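Local coordinates for protein (thiaminase I) (Bacillus subtilis, PDB 3THI), which breaks down thiamin, transferring its pyrimidine part from the thiazole to another nucleophilic base, and probably has a two-domain fold resembling periplasmic binding proteins, at residues A[351-354]-A[355-359]; A[186-189]-A[190-194]; A[322-325]-A[326-330]; A[62-66]-A[67-71]. One frame throughout, in Å; residues are numbered along the deposited sequence.

Contact 1. Residues A[351-354]-A[355-359]; sequences KDAK and QVLPE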
loop_
_atom_site.group_PDB
_atom_site.type_symbol
_atom_site.label_atom_id
_atom_site.label_comp_id
_atom_site.label_asym_id
_atom_site.label_seq_id
_atom_site.Cartn_x
_atom_site.Cartn_y
_atom_site.Cartn_z
ATOM N N LYS A 351 -15.825 -7.081 9.061
ATOM C CA LYS A 351 -17.220 -6.691 9.295
ATOM C C LYS A 351 -17.442 -6.499 10.795
ATOM O O LYS A 351 -18.054 -5.521 11.226
ATOM C CB LYS A 351 -18.190 -7.746 8.754
ATOM C CG LYS A 351 -18.192 -7.865 7.243
ATOM C CD LYS A 351 -19.356 -8.712 6.740
ATOM C CE LYS A 351 -19.425 -8.716 5.214
ATOM N NZ LYS A 351 -20.747 -9.202 4.705
ATOM N N ASP A 352 -16.913 -7.435 11.578
ATOM C CA ASP A 352 -17.015 -7.403 13.028
ATOM C C ASP A 352 -16.318 -6.182 13.617
ATOM O O ASP A 352 -16.780 -5.618 14.620
ATOM C CB ASP A 352 -16.371 -8.656 13.630
ATOM C CG ASP A 352 -17.200 -9.907 13.429
ATOM O OD1 ASP A 352 -18.415 -9.788 13.165
ATOM O OD2 ASP A 352 -16.624 -11.014 13.554
ATOM N N ALA A 353 -15.171 -5.826 13.034
ATOM C CA ALA A 353 -14.380 -4.693 13.494
ATOM C C ALA A 353 -15.083 -3.354 13.363
ATOM O O ALA A 353 -15.006 -2.542 14.282
ATOM C CB ALA A 353 -13.035 -4.650 12.780
ATOM N N LYS A 354 -15.770 -3.113 12.245
ATOM C CA LYS A 354 -16.452 -1.826 12.069
ATOM C C LYS A 354 -17.640 -1.604 13.020
ATOM O O LYS A 354 -18.184 -0.499 13.121
ATOM C CB LYS A 354 -16.847 -1.572 10.608
ATOM C CG LYS A 354 -18.121 -2.242 10.127
ATOM C CD LYS A 354 -18.510 -1.684 8.757
ATOM C CE LYS A 354 -19.858 -2.213 8.282
ATOM N NZ LYS A 354 -20.316 -1.556 7.018
ATOM N N GLN A 355 -18.018 -2.652 13.743
ATOM C CA GLN A 355 -19.108 -2.558 14.705
ATOM C C GLN A 355 -18.556 -2.235 16.091
ATOM O O GLN A 355 -19.320 -2.037 17.037
ATOM C CB GLN A 355 -19.844 -3.883 14.795
ATOM C CG GLN A 355 -20.464 -4.357 13.521
ATOM C CD GLN A 355 -21.399 -5.507 13.786
ATOM O OE1 GLN A 355 -22.594 -5.292 13.954
ATOM N NE2 GLN A 355 -20.857 -6.728 13.901
ATOM N N VAL A 356 -17.233 -2.156 16.208
ATOM C CA VAL A 356 -16.621 -1.905 17.502
ATOM C C VAL A 356 -15.504 -0.844 17.509
ATOM O O VAL A 356 -15.376 -0.083 18.473
ATOM C CB VAL A 356 -16.132 -3.273 18.110
ATOM C CG1 VAL A 356 -14.756 -3.641 17.609
ATOM C CG2 VAL A 356 -16.195 -3.242 19.623
ATOM N N LEU A 357 -14.744 -0.756 16.419
ATOM C CA LEU A 357 -13.639 0.200 16.318
ATOM C C LEU A 357 -14.053 1.675 16.317
ATOM O O LEU A 357 -13.441 2.484 17.023
ATOM C CB LEU A 357 -12.755 -0.125 15.114
ATOM C CG LEU A 357 -11.293 -0.480 15.370
ATOM C CD1 LEU A 357 -11.166 -1.449 16.516
ATOM C CD2 LEU A 357 -10.696 -1.089 14.122
ATOM N N PRO A 358 -15.056 2.060 15.513
ATOM C CA PRO A 358 -15.494 3.462 15.479
ATOM C C PRO A 358 -15.924 3.980 16.867
ATOM O O PRO A 358 -15.725 5.153 17.186
ATOM C CB PRO A 358 -16.663 3.424 14.499
ATOM C CG PRO A 358 -16.238 2.387 13.531
ATOM C CD PRO A 358 -15.729 1.295 14.442
ATOM N N GLU A 359 -16.519 3.109 17.683
ATOM C CA GLU A 359 -16.945 3.490 19.037
ATOM C C GLU A 359 -15.714 3.701 19.912
ATOM O O GLU A 359 -15.591 4.725 20.587
ATOM C CB GLU A 359 -17.807 2.398 19.671
ATOM C CG GLU A 359 -19.100 2.106 18.936
ATOM C CD GLU A 359 -20.084 1.319 19.788
ATOM O OE1 GLU A 359 -20.388 1.782 20.913
ATOM O OE2 GLU A 359 -20.554 0.246 19.338
#
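Gln355 folds back beside the last turn of helix 346-353, and its side chain can be followed atom by atom. Gln355 CB sits 3.5 Å from Asp352 O. The next bond places CG anti to the residue's own carbonyl carbon (chi1 -60°), which turns the chain toward the preceding helix and brings Gln355 CG to 3.5 Å from Lys351 O. From there the chain runs extended to the amide, where Gln355 NE2 lies 4.0 Å from Asp352 OD1. That is too far for a bond, although the amide and carboxylate planes are only 22° apart; the two groups are neighbours and nothing more. Gln355 N makes a weak backbone hydrogen bond to Asp352 O.

The motif here is a helix-to-helix junction. Helix 346-353 runs out, the chain passes through a short link, and Val356 takes the N-cap position ahead of helix 357-361. Ala353 O holds the two sides together by accepting two N-H groups. Leu357 N reaches Ala353 O at 2.8 Å, almost straight down the C=O bond. Val356 N, 3.0 Å from Ala353 O, comes in from above the carbonyl plane, so the two donors use different sectors of one oxygen. Pro358 has no N-H to offer, and its CD instead rests 3.3 Å from Lys354 O. On the apolar side Ala353 CB only grazes Leu357 CD2 at 4.5 Å. Leu181, in a loop, packs against Asp352, Ala353 and Val356, while Leu184 meets Leu357.

Contact 2. Residues A[186-189]-A[190-194]; sequences DKVI and RGLRL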
loop_
_atom_site.group_PDB
_atom_site.type_symbol
_atom_site.label_atom_id
_atom_site.label_comp_id
_atom_site.label_asym_id
_atom_site.label_seq_id
_atom_site.Cartn_x
_atom_site.Cartn_y
_atom_site.Cartn_z
ATOM N N ASP A 186 -5.664 -1.592 24.286
ATOM C CA ASP A 186 -5.715 -0.192 24.704
ATOM C C ASP A 186 -4.601 0.688 24.177
ATOM O O ASP A 186 -4.845 1.839 23.845
ATOM C CB ASP A 186 -5.804 -0.092 26.225
ATOM C CG ASP A 186 -7.132 -0.599 26.754
ATOM O OD1 ASP A 186 -8.166 0.025 26.425
ATOM O OD2 ASP A 186 -7.141 -1.628 27.465
ATOM N N LYS A 187 -3.383 0.155 24.127
ATOM C CA LYS A 187 -2.241 0.900 23.619
ATOM C C LYS A 187 -2.476 1.248 22.149
ATOM O O LYS A 187 -2.240 2.384 21.727
ATOM C CB LYS A 187 -0.957 0.072 23.754
ATOM C CG LYS A 187 -0.290 0.126 25.113
ATOM C CD LYS A 187 0.854 -0.885 25.188
ATOM C CE LYS A 187 1.687 -0.720 26.454
ATOM N NZ LYS A 187 2.473 0.552 26.418
ATOM N N VAL A 188 -2.948 0.264 21.381
ATOM C CA VAL A 188 -3.219 0.451 19.962
ATOM C C VAL A 188 -4.295 1.502 19.785
ATOM O O VAL A 188 -4.146 2.415 18.974
ATOM C CB VAL A 188 -3.664 -0.860 19.283
ATOM C CG1 VAL A 188 -4.036 -0.612 17.823
ATOM C CG2 VAL A 188 -2.552 -1.874 19.350
ATOM N N ILE A 189 -5.370 1.377 20.560
ATOM C CA ILE A 189 -6.470 2.336 20.504
ATOM C C ILE A 189 -5.972 3.735 20.880
ATOM O O ILE A 189 -6.309 4.711 20.215
ATOM C CB ILE A 189 -7.645 1.910 21.425
ATOM C CG1 ILE A 189 -8.329 0.663 20.851
ATOM C CG2 ILE A 189 -8.660 3.037 21.565
ATOM C CD1 ILE A 189 -8.901 0.869 19.454
ATOM N N ARG A 190 -5.135 3.824 21.911
ATOM C CA ARG A 190 -4.595 5.116 22.330
ATOM C C ARG A 190 -3.757 5.710 21.207
ATOM O O ARG A 190 -3.717 6.926 21.023
ATOM C CB ARG A 190 -3.764 4.981 23.607
ATOM C CG ARG A 190 -4.609 5.010 24.876
ATOM C CD ARG A 190 -3.748 4.986 26.134
ATOM N NE ARG A 190 -3.257 3.649 26.474
ATOM C CZ ARG A 190 -2.003 3.376 26.832
ATOM N NH1 ARG A 190 -1.091 4.340 26.889
ATOM N NH2 ARG A 190 -1.670 2.143 27.187
ATOM N N GLY A 191 -3.084 4.835 20.469
ATOM C CA GLY A 191 -2.275 5.267 19.351
ATOM C C GLY A 191 -3.153 5.836 18.251
ATOM O O GLY A 191 -2.898 6.936 17.761
ATOM N N LEU A 192 -4.221 5.121 17.902
ATOM C CA LEU A 192 -5.122 5.573 16.842
ATOM C C LEU A 192 -5.860 6.854 17.234
ATOM O O LEU A 192 -6.087 7.724 16.397
ATOM C CB LEU A 192 -6.102 4.461 16.448
ATOM C CG LEU A 192 -5.513 3.144 15.926
ATOM C CD1 LEU A 192 -6.620 2.153 15.636
ATOM C CD2 LEU A 192 -4.682 3.391 14.671
ATOM N N ARG A 193 -6.219 6.970 18.511
ATOM C CA ARG A 193 -6.897 8.160 19.010
ATOM C C ARG A 193 -5.958 9.337 18.955
ATOM O O ARG A 193 -6.371 10.438 18.613
ATOM C CB ARG A 193 -7.350 7.986 20.457
ATOM C CG ARG A 193 -8.542 7.099 20.601
ATOM C CD ARG A 193 -9.017 7.037 22.026
ATOM N NE ARG A 193 -10.451 6.841 21.997
ATOM C CZ ARG A 193 -11.331 7.733 22.430
ATOM N NH1 ARG A 193 -10.913 8.879 22.948
ATOM N NH2 ARG A 193 -12.627 7.502 22.286
ATOM N N LEU A 194 -4.694 9.108 19.309
ATOM C CA LEU A 194 -3.700 10.173 19.296
ATOM C C LEU A 194 -3.619 10.781 17.889
ATOM O O LEU A 194 -3.545 12.002 17.736
ATOM C CB LEU A 194 -2.334 9.635 19.716
ATOM C CG LEU A 194 -1.304 10.737 19.943
ATOM C CD1 LEU A 194 -1.779 11.644 21.063
ATOM C CD2 LEU A 194 0.044 10.148 20.252
#
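The opening turns of helix 186-199, within the thiaminase-1 domain, carry Lys187 and Arg190 on the outer side and Val188, Ile189 and Leu192 on the inner. A bend at chi3 (-79°) brings the Arg190 guanidinium back over the preceding turn, Lys187 CA lying over one face. Arg190 NH2 comes within 3.2 Å of Lys187 CG, a close fit, and the two long chains slant across each other. Lys187 bends only at its last torsion, and NZ ends 4.5 Å from Arg190 NH2.

One turn on, Arg193 crosses Ile189, its CD 4.0 Å from Ile189 CG2, and that methyl lies at the edge of the guanidinium. The polar end of Arg193 has its own partner: NE is hydrogen-bonded to Ala360 O of helix 357-361, the helix that also meets Ile189 and Leu192. Val188 CG1 stands 4.4 Å from Leu192 CD1, and Val188 packs further on Tyr161 and Leu165 of helix 154-169. Ordinary helical bonds run beneath all this, such as Arg193 N to Ile189 O at 2.8 Å.

Chemically the helix is two-sided. Lys187 and Arg190 touch through aliphatic carbon and a guanidinium face while both remain exposed, so water probably screens their like charges; Arg193 instead ties the helix to a neighbour.

Contact 3. Residues A[322-325]-A[326-330]; sequences YPIY and SELAQ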
loop_
_atom_site.group_PDB
_atom_site.type_symbol
_atom_site.label_atom_id
_atom_site.label_comp_id
_atom_site.label_asym_id
_atom_site.label_seq_id
_atom_site.Cartn_x
_atom_site.Cartn_y
_atom_site.Cartn_z
ATOM N N TYR A 322 14.634 10.414 -11.030
ATOM C CA TYR A 322 13.828 10.792 -9.870
ATOM C C TYR A 322 14.519 10.421 -8.560
ATOM O O TYR A 322 14.270 9.354 -8.002
ATOM C CB TYR A 322 12.465 10.114 -9.979
ATOM C CG TYR A 322 11.828 10.352 -11.326
ATOM C CD1 TYR A 322 11.400 11.628 -11.692
ATOM C CD2 TYR A 322 11.704 9.319 -12.260
ATOM C CE1 TYR A 322 10.871 11.879 -12.958
ATOM C CE2 TYR A 322 11.169 9.559 -13.540
ATOM C CZ TYR A 322 10.758 10.846 -13.879
ATOM O OH TYR A 322 10.256 11.122 -15.137
ATOM N N PRO A 323 15.399 11.313 -8.051
ATOM C CA PRO A 323 16.155 11.113 -6.809
ATOM C C PRO A 323 15.320 10.755 -5.581
ATOM O O PRO A 323 15.855 10.249 -4.595
ATOM C CB PRO A 323 16.904 12.435 -6.648
ATOM C CG PRO A 323 17.149 12.847 -8.077
ATOM C CD PRO A 323 15.793 12.583 -8.690
ATOM N N ILE A 324 14.017 11.029 -5.627
ATOM C CA ILE A 324 13.133 10.668 -4.522
ATOM C C ILE A 324 13.171 9.138 -4.344
ATOM O O ILE A 324 13.150 8.632 -3.219
ATOM C CB ILE A 324 11.667 11.127 -4.785
ATOM C CG1 ILE A 324 11.537 12.636 -4.555
ATOM C CG2 ILE A 324 10.703 10.381 -3.888
ATOM C CD1 ILE A 324 10.190 13.195 -4.930
ATOM N N TYR A 325 13.262 8.413 -5.459
ATOM C CA TYR A 325 13.315 6.958 -5.422
ATOM C C TYR A 325 14.550 6.379 -4.733
ATOM O O TYR A 325 14.601 5.185 -4.435
ATOM C CB TYR A 325 13.143 6.383 -6.827
ATOM C CG TYR A 325 11.689 6.171 -7.158
ATOM C CD1 TYR A 325 11.018 5.027 -6.712
ATOM C CD2 TYR A 325 10.967 7.123 -7.880
ATOM C CE1 TYR A 325 9.665 4.831 -6.979
ATOM C CE2 TYR A 325 9.615 6.942 -8.152
ATOM C CZ TYR A 325 8.970 5.790 -7.704
ATOM O OH TYR A 325 7.651 5.566 -8.027
ATOM N N SER A 326 15.539 7.229 -4.476
ATOM C CA SER A 326 16.756 6.807 -3.789
ATOM C C SER A 326 16.370 6.671 -2.312
ATOM O O SER A 326 16.644 5.656 -1.664
ATOM C CB SER A 326 17.853 7.864 -3.975
ATOM O OG SER A 326 19.081 7.450 -3.405
ATOM N N GLU A 327 15.661 7.675 -1.806
ATOM C CA GLU A 327 15.204 7.674 -0.425
ATOM C C GLU A 327 14.170 6.558 -0.195
ATOM O O GLU A 327 14.196 5.875 0.826
ATOM C CB GLU A 327 14.607 9.033 -0.092
ATOM C CG GLU A 327 14.394 9.251 1.391
ATOM C CD GLU A 327 13.990 10.675 1.723
ATOM O OE1 GLU A 327 14.110 11.569 0.846
ATOM O OE2 GLU A 327 13.548 10.890 2.865
ATOM N N LEU A 328 13.287 6.357 -1.170
ATOM C CA LEU A 328 12.267 5.313 -1.083
ATOM C C LEU A 328 12.918 3.929 -1.102
ATOM O O LEU A 328 12.474 3.012 -0.419
ATOM C CB LEU A 328 11.275 5.444 -2.247
ATOM C CG LEU A 328 10.465 6.748 -2.374
ATOM C CD1 LEU A 328 9.569 6.679 -3.598
ATOM C CD2 LEU A 328 9.619 6.998 -1.128
ATOM N N ALA A 329 13.962 3.779 -1.908
ATOM C CA ALA A 329 14.671 2.509 -2.002
ATOM C C ALA A 329 15.229 2.155 -0.621
ATOM O O ALA A 329 15.073 1.034 -0.146
ATOM C CB ALA A 329 15.798 2.609 -3.030
ATOM N N GLN A 330 15.838 3.148 0.026
ATOM C CA GLN A 330 16.426 3.000 1.346
ATOM C C GLN A 330 15.403 2.428 2.350
ATOM O O GLN A 330 15.693 1.474 3.071
ATOM C CB GLN A 330 16.901 4.373 1.821
ATOM C CG GLN A 330 18.024 4.359 2.839
ATOM C CD GLN A 330 19.353 4.747 2.211
ATOM O OE1 GLN A 330 19.511 4.698 0.983
ATOM N NE2 GLN A 330 20.314 5.149 3.046
#
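Leu328 sets one methyl over the Tyr325 ring in the first turns of helix 324-332. This is a CH-pi contact: Leu328 CD1 stands 4.0 Å from the Tyr325 ring centroid, 18° off the ring normal. The methyl is displaced toward the CD1-CE1 side of the ring, where Leu328 CD1 comes to 3.8 Å from Tyr325 CD1. The same methyl, Leu328 CD1, is also met by Ile324 CG2 at 3.9 Å, roughly at right angles to the ring direction; the isoleucine and leucine lie side by side and point the same way. Leu328 CG is anti to its own carbonyl carbon (chi1 -61°), which leans the branch back along the helix to where both partners wait. With only a CB at this position, as in an alanine, the Tyr325 face would probably lose its methyl and Ile324 CG2 its neighbour, opening a gap between them.

The next shell fixes the tyrosine. Its OH is hydrogen-bonded to Leu307 O, its ring meets that of Tyr306 with the planes about 20° apart, and Tyr322 O lies in plane at the edge of the Tyr325 ring. Phe247 of strand 245-248 and Met235 of helix 234-238 pack against both Ile324 and Leu328, so the helix is seated on a strand and another helix.

Backbone bonds start the turn. Ser326 N reaches Pro323 O at 3.0 Å, and Leu328 N meets Ile324 O at 3.1 Å. Tyr325 O takes Ala329 N at 3.0 Å, and the methyl CB of Ala329 presses to 3.2 Å from that same Tyr325 oxygen.

Contact 4. Residues A[62-66]-A[67-71]; sequences HFVDA and GYLLP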
loop_
_atom_site.group_PDB
_atom_site.type_symbol
_atom_site.label_atom_id
_atom_site.label_comp_id
_atom_site.label_asym_id
_atom_site.label_seq_id
_atom_site.Cartn_x
_atom_site.Cartn_y
_atom_site.Cartn_z
ATOM N N HIS A 62 -6.837 -15.745 2.643
ATOM C CA HIS A 62 -8.204 -16.116 2.316
ATOM C C HIS A 62 -8.283 -16.715 0.901
ATOM O O HIS A 62 -8.836 -17.796 0.711
ATOM C CB HIS A 62 -9.114 -14.886 2.405
ATOM C CG HIS A 62 -10.490 -15.116 1.857
ATOM N ND1 HIS A 62 -11.093 -14.250 0.971
ATOM C CD2 HIS A 62 -11.354 -16.143 2.028
ATOM C CE1 HIS A 62 -12.267 -14.739 0.615
ATOM N NE2 HIS A 62 -12.448 -15.886 1.241
ATOM N N PHE A 63 -7.752 -16.006 -0.091
ATOM C CA PHE A 63 -7.780 -16.488 -1.475
ATOM C C PHE A 63 -7.097 -17.838 -1.624
ATOM O O PHE A 63 -7.577 -18.709 -2.345
ATOM C CB PHE A 63 -7.129 -15.482 -2.433
ATOM C CG PHE A 63 -7.890 -14.191 -2.580
ATOM C CD1 PHE A 63 -9.253 -14.124 -2.292
ATOM C CD2 PHE A 63 -7.242 -13.035 -3.023
ATOM C CE1 PHE A 63 -9.953 -12.923 -2.439
ATOM C CE2 PHE A 63 -7.936 -11.834 -3.170
ATOM C CZ PHE A 63 -9.295 -11.777 -2.880
ATOM N N VAL A 64 -5.969 -18.009 -0.941
ATOM C CA VAL A 64 -5.231 -19.262 -1.004
ATOM C C VAL A 64 -6.003 -20.426 -0.383
ATOM O O VAL A 64 -6.219 -21.452 -1.030
ATOM C CB VAL A 64 -3.863 -19.144 -0.314
ATOM C CG1 VAL A 64 -3.224 -20.526 -0.170
ATOM C CG2 VAL A 64 -2.958 -18.222 -1.113
ATOM N N ASP A 65 -6.425 -20.254 0.867
ATOM C CA ASP A 65 -7.152 -21.307 1.569
ATOM C C ASP A 65 -8.476 -21.658 0.907
ATOM O O ASP A 65 -8.972 -22.772 1.073
ATOM C CB ASP A 65 -7.385 -20.926 3.035
ATOM C CG ASP A 65 -6.098 -20.815 3.835
ATOM O OD1 ASP A 65 -4.998 -21.126 3.318
ATOM O OD2 ASP A 65 -6.195 -20.419 5.010
ATOM N N ALA A 66 -9.049 -20.714 0.162
ATOM C CA ALA A 66 -10.309 -20.958 -0.532
ATOM C C ALA A 66 -10.108 -21.679 -1.867
ATOM O O ALA A 66 -11.082 -22.038 -2.535
ATOM C CB ALA A 66 -11.062 -19.657 -0.740
ATOM N N GLY A 67 -8.847 -21.878 -2.253
ATOM C CA GLY A 67 -8.537 -22.573 -3.496
ATOM C C GLY A 67 -8.717 -21.763 -4.774
ATOM O O GLY A 67 -8.900 -22.326 -5.855
ATOM N N TYR A 68 -8.626 -20.441 -4.646
ATOM C CA TYR A 68 -8.782 -19.507 -5.763
ATOM C C TYR A 68 -7.523 -19.302 -6.604
ATOM O O TYR A 68 -7.604 -19.009 -7.797
ATOM C CB TYR A 68 -9.180 -18.129 -5.226
ATOM C CG TYR A 68 -10.623 -17.983 -4.864
ATOM C CD1 TYR A 68 -11.613 -18.209 -5.805
ATOM C CD2 TYR A 68 -11.002 -17.576 -3.591
ATOM C CE1 TYR A 68 -12.953 -18.031 -5.492
ATOM C CE2 TYR A 68 -12.342 -17.395 -3.264
ATOM C CZ TYR A 68 -13.311 -17.624 -4.221
ATOM O OH TYR A 68 -14.639 -17.447 -3.919
ATOM N N LEU A 69 -6.366 -19.435 -5.964
ATOM C CA LEU A 69 -5.096 -19.175 -6.618
ATOM C C LEU A 69 -4.284 -20.363 -7.078
ATOM O O LEU A 69 -4.427 -21.472 -6.568
ATOM C CB LEU A 69 -4.235 -18.295 -5.716
ATOM C CG LEU A 69 -4.929 -17.070 -5.116
ATOM C CD1 LEU A 69 -3.902 -16.246 -4.349
ATOM C CD2 LEU A 69 -5.603 -16.221 -6.207
ATOM N N LEU A 70 -3.466 -20.104 -8.097
ATOM C CA LEU A 70 -2.583 -21.096 -8.680
ATOM C C LEU A 70 -1.176 -20.741 -8.197
ATOM O O LEU A 70 -0.682 -19.649 -8.459
ATOM C CB LEU A 70 -2.662 -21.045 -10.211
ATOM C CG LEU A 70 -2.010 -22.236 -10.916
ATOM C CD1 LEU A 70 -2.781 -23.511 -10.579
ATOM C CD2 LEU A 70 -1.969 -21.991 -12.425
ATOM N N PRO A 71 -0.516 -21.663 -7.475
ATOM C CA PRO A 71 0.836 -21.385 -6.971
ATOM C C PRO A 71 1.908 -21.266 -8.042
ATOM O O PRO A 71 1.793 -21.834 -9.138
ATOM C CB PRO A 71 1.103 -22.566 -6.041
ATOM C CG PRO A 71 0.348 -23.693 -6.720
ATOM C CD PRO A 71 -0.954 -23.024 -7.112
HETATM O O HOH W 1 -5.765 -21.151 -3.633
#
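Val64 O receives Gly67 N at 2.9 Å, from above its carbonyl plane, and a water 2.7 Å from Val64 O probably donates to it as well. That water accepts from Leu69 N at 3.0 Å, so it bridges the helix end to the short, weakly bonded strand that follows. The second backbone bond joins Tyr68 N to Phe63 O at 3.1 Å. With the positive phi of Gly67 (77°), the pair makes a Schellman motif ending helix 60-65.

Leu69 folds back over the turn, CG anti to its carbonyl carbon (chi1 -47°). Leu69 CG rests 3.8 Å from Phe63 CB, and Leu69 CD1 comes 3.9 Å from Val64 CG2. Replacing Leu69 by a serine is likely to strip Phe63 CB and Val64 CG2 of their apolar neighbour. Tyr68 crosses Phe63 aslant and sets its CD2 3.5 Å from Ala66 CB.

Tyr98 of strand 96-112 touches Val64 and Leu69, and Leu70 pairs with Val268 of strand 260-269. Asp65 makes a salt bridge to Arg93. The chemistry is divided: backbone polar atoms at the helix end are met by N-H groups and a water, while leucine carbon closes the apolar side.

Along the chain the order is contact 4, contact 2, contact 3, contact 1. Contacts 1 and 2 are the nearest pair, centres about 15 Å apart and nearest atoms about 4 Å; helix 357-361, which contact 1 enters, packs on contact 2, so the C-terminal end of the modelled chain is laid against helix 186-199, which falls in the thiaminase-1 family region. Contact 3 lies on the opposite side of the chain's centre from both contact 1 and contact 4, their centres about 37 and 34 Å from its own. Contact 4 leads into strand 69-70, paired with strand 260-269, while contact 3 packs on strand 245-248. Thus three local helix beginnings or junctions and one helix end are spread through the fold, all only partly buried.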